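Local structure of UTP--glucose-1-phosphate uridylyltransferase (Acinetobacter baumannii, 6IKX) at residues V101-P106 against G110-C115. The protein catalyses the transfer of a uridylyl group from UTP to alpha-D-glucose 1-phosphate, giving UDP-glucose and diphosphate. The protein carries 1 engineered substitution. Sequence-based numbering, arbitrary orientation.
Sequences VRQPQP and GHAVLC. With SO4 (sulfate ion), chain D.
The side-chain amide nitrogen of Q103 is gripped by two acceptors: NE2 donates one hydrogen bond to ND1 of H111 and a second to the backbone carbonyl of G108. The first is short, 2.8 Å from Q103 NE2 to H111 ND1, and nearly straight at 172°. It meets the imidazole at its edge; amide and ring are turned 24° from each other, and the bond lies near both planes. Because ND1 accepts, a proton on a neutral H111 ring would probably be on NE2. CG of Q103 is anti to the backbone N (chi1 -179°) and the chain runs on extended, which carries the amide across to the helix, where OE1 rests 3.8 Å from A112 CB. This joins the end of strand 97-102, hydrogen-bonded to strand 50-55 in the parallel part of the sheet, to helix 109-115 that follows it in the GT-A type nucleotidyltransferase fold. Q103 contacts UTP and UDP-glucose in complexes of this enzyme, and G108 is another residue of those sites; the two bonds link one ligand-binding position, Q103, to another, G108, and to H111 in the first turn of the helix. Nearer the backbone, C115 SG packs 3.7 Å from Q103 CA and 3.8 Å from P104 CD, while also sitting over one face of the H111 ring, toward its rim. At the strand end of the contact V101 CG2 lies 3.7 Å from C115 O.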
ATOM      1  N   VAL A 101      -7.837  -6.879 -12.939  1.00 41.61           N
ATOM      2  CA  VAL A 101      -7.792  -8.329 -12.622  1.00 43.80           C
ATOM      3  C   VAL A 101      -6.326  -8.653 -12.381  1.00 37.00           C
ATOM      4  O   VAL A 101      -5.439  -7.954 -12.923  1.00 36.39           O
ATOM      5  CB  VAL A 101      -8.435  -9.168 -13.747  1.00 48.91           C
ATOM      6  CG1 VAL A 101      -7.599  -9.127 -15.024  1.00 42.82           C
ATOM      7  CG2 VAL A 101      -8.696 -10.596 -13.289  1.00 43.90           C
ATOM      8  N   ARG A 102      -6.098  -9.616 -11.502  1.00 39.59           N
ATOM      9  CA  ARG A 102      -4.740 -10.032 -11.059  1.00 41.62           C
ATOM     10  C   ARG A 102      -4.229 -11.173 -11.924  1.00 38.03           C
ATOM     11  O   ARG A 102      -4.948 -12.169 -12.063  1.00 36.70           O
ATOM     12  CB  ARG A 102      -4.769 -10.471  -9.586  1.00 33.32           C
ATOM     13  CG  ARG A 102      -5.017  -9.303  -8.652  1.00 33.58           C
ATOM     14  CD  ARG A 102      -3.931  -8.230  -8.672  1.00 34.97           C
ATOM     15  NE  ARG A 102      -4.126  -7.193  -7.655  1.00 35.85           N
ATOM     16  CZ  ARG A 102      -3.923  -7.328  -6.339  1.00 40.77           C
ATOM     17  NH1 ARG A 102      -3.527  -8.469  -5.807  1.00 40.46           N
ATOM     18  NH2 ARG A 102      -4.167  -6.319  -5.531  1.00 41.06           N
ATOM     19  N   GLN A 103      -3.012 -11.042 -12.454  1.00 44.28           N
ATOM     20  CA  GLN A 103      -2.203 -12.206 -12.915  1.00 45.38           C
ATOM     21  C   GLN A 103      -1.642 -12.902 -11.682  1.00 44.80           C
ATOM     22  O   GLN A 103      -0.756 -12.344 -11.061  1.00 36.02           O
ATOM     23  CB  GLN A 103      -1.021 -11.779 -13.772  1.00 49.29           C
ATOM     24  CG  GLN A 103      -0.213 -12.967 -14.258  1.00 46.42           C
ATOM     25  CD  GLN A 103       0.574 -12.599 -15.479  1.00 46.38           C
ATOM     26  OE1 GLN A 103       1.023 -11.460 -15.608  1.00 52.39           O
ATOM     27  NE2 GLN A 103       0.772 -13.575 -16.353  1.00 44.19           N
ATOM     28  N   PRO A 104      -2.186 -14.056 -11.228  1.00 42.38           N
ATOM     29  CA  PRO A 104      -1.801 -14.630  -9.941  1.00 43.18           C
ATOM     30  C   PRO A 104      -0.317 -15.017  -9.825  1.00 53.12           C
ATOM     31  O   PRO A 104       0.222 -14.900  -8.733  1.00 52.06           O
ATOM     32  CB  PRO A 104      -2.695 -15.887  -9.811  1.00 40.32           C
ATOM     33  CG  PRO A 104      -3.198 -16.181 -11.197  1.00 39.32           C
ATOM     34  CD  PRO A 104      -3.241 -14.839 -11.896  1.00 42.84           C
ATOM     35  N   GLN A 105       0.283 -15.504 -10.927  1.00 57.20           N
ATOM     36  CA  GLN A 105       1.748 -15.742 -11.068  1.00 54.84           C
ATOM     37  C   GLN A 105       2.226 -15.181 -12.393  1.00 50.42           C
ATOM     38  O   GLN A 105       1.474 -15.129 -13.370  1.00 54.70           O
ATOM     39  CB  GLN A 105       2.116 -17.228 -11.013  1.00 54.51           C
ATOM     40  CG  GLN A 105       1.712 -17.887  -9.698  1.00 56.73           C
ATOM     41  CD  GLN A 105       1.750 -19.389  -9.799  1.00 58.71           C
ATOM     42  OE1 GLN A 105       1.172 -20.002 -10.715  1.00 52.59           O
ATOM     43  NE2 GLN A 105       2.485 -19.974  -8.869  1.00 50.33           N
ATOM     44  N   PRO A 106       3.514 -14.801 -12.448  1.00 50.63           N
ATOM     45  CA  PRO A 106       4.104 -14.219 -13.654  1.00 46.25           C
ATOM     46  C   PRO A 106       4.479 -15.242 -14.726  1.00 49.34           C
ATOM     47  O   PRO A 106       5.631 -15.488 -14.921  1.00 61.93           O
ATOM     48  CB  PRO A 106       5.382 -13.627 -13.079  1.00 44.43           C
ATOM     49  CG  PRO A 106       5.774 -14.652 -12.026  1.00 45.18           C
ATOM     50  CD  PRO A 106       4.466 -14.907 -11.328  1.00 47.48           C
ATOM     51  N   GLY A 110       0.812 -14.395 -22.692  1.00 43.84           N
ATOM     52  CA  GLY A 110      -0.345 -15.204 -23.082  1.00 40.78           C
ATOM     53  C   GLY A 110      -1.218 -15.427 -21.871  1.00 40.37           C
ATOM     54  O   GLY A 110      -2.451 -15.306 -21.970  1.00 44.26           O
ATOM     55  N   HIS A 111      -0.585 -15.775 -20.759  1.00 42.83           N
ATOM     56  CA  HIS A 111      -1.251 -16.079 -19.462  1.00 45.80           C
ATOM     57  C   HIS A 111      -1.922 -14.802 -18.928  1.00 41.70           C
ATOM     58  O   HIS A 111      -3.085 -14.907 -18.456  1.00 35.94           O
ATOM     59  CB  HIS A 111      -0.256 -16.689 -18.478  1.00 40.85           C
ATOM     60  CG  HIS A 111      -0.842 -16.891 -17.120  1.00 50.42           C
ATOM     61  ND1 HIS A 111      -0.536 -16.066 -16.061  1.00 47.39           N
ATOM     62  CD2 HIS A 111      -1.711 -17.817 -16.652  1.00 49.23           C
ATOM     63  CE1 HIS A 111      -1.184 -16.496 -14.996  1.00 59.39           C
ATOM     64  NE2 HIS A 111      -1.931 -17.551 -15.336  1.00 44.15           N
ATOM     65  N   ALA A 112      -1.253 -13.651 -19.091  1.00 36.27           N
ATOM     66  CA  ALA A 112      -1.780 -12.320 -18.729  1.00 35.96           C
ATOM     67  C   ALA A 112      -3.087 -12.050 -19.498  1.00 40.09           C
ATOM     68  O   ALA A 112      -4.130 -11.743 -18.864  1.00 44.06           O
ATOM     69  CB  ALA A 112      -0.735 -11.290 -19.028  1.00 35.07           C
ATOM     70  N   VAL A 113      -3.055 -12.177 -20.818  1.00 39.43           N
ATOM     71  CA  VAL A 113      -4.255 -11.967 -21.669  1.00 41.32           C
ATOM     72  C   VAL A 113      -5.350 -12.952 -21.229  1.00 39.67           C
ATOM     73  O   VAL A 113      -6.495 -12.509 -21.065  1.00 37.87           O
ATOM     74  CB  VAL A 113      -3.913 -12.085 -23.164  1.00 39.88           C
ATOM     75  CG1 VAL A 113      -5.155 -12.079 -24.032  1.00 43.32           C
ATOM     76  CG2 VAL A 113      -2.972 -10.971 -23.590  1.00 43.16           C
ATOM     77  N   LEU A 114      -5.021 -14.217 -20.968  1.00 38.04           N
ATOM     78  CA  LEU A 114      -6.017 -15.227 -20.503  1.00 38.32           C
ATOM     79  C   LEU A 114      -6.685 -14.797 -19.184  1.00 44.02           C
ATOM     80  O   LEU A 114      -7.895 -15.110 -19.007  1.00 43.08           O
ATOM     81  CB  LEU A 114      -5.288 -16.558 -20.325  1.00 41.78           C
ATOM     82  CG  LEU A 114      -6.078 -17.816 -20.633  1.00 45.08           C
ATOM     83  CD1 LEU A 114      -5.575 -18.958 -19.770  1.00 45.97           C
ATOM     84  CD2 LEU A 114      -7.579 -17.631 -20.478  1.00 46.27           C
ATOM     85  N   CYS A 115      -5.941 -14.138 -18.274  1.00 43.65           N
ATOM     86  CA  CYS A 115      -6.439 -13.620 -16.964  1.00 45.89           C
ATOM     87  C   CYS A 115      -7.606 -12.648 -17.172  1.00 40.96           C
ATOM     88  O   CYS A 115      -8.494 -12.629 -16.356  1.00 40.14           O
ATOM     89  CB  CYS A 115      -5.349 -12.911 -16.168  1.00 49.51           C
ATOM     90  SG  CYS A 115      -4.040 -14.005 -15.550  1.00 47.54           S
TER
HETATM   91  S   SO4 D 302       4.217 -14.450 -25.931  1.00141.27           S
HETATM   92  O1  SO4 D 302       3.071 -14.662 -25.084  1.00146.07           O
HETATM   93  O2  SO4 D 302       4.165 -13.136 -26.527  1.00128.84           O
HETATM   94  O3  SO4 D 302       5.413 -14.582 -25.140  1.00153.86           O
HETATM   95  O4  SO4 D 302       4.220 -15.436 -26.977  1.00164.89           O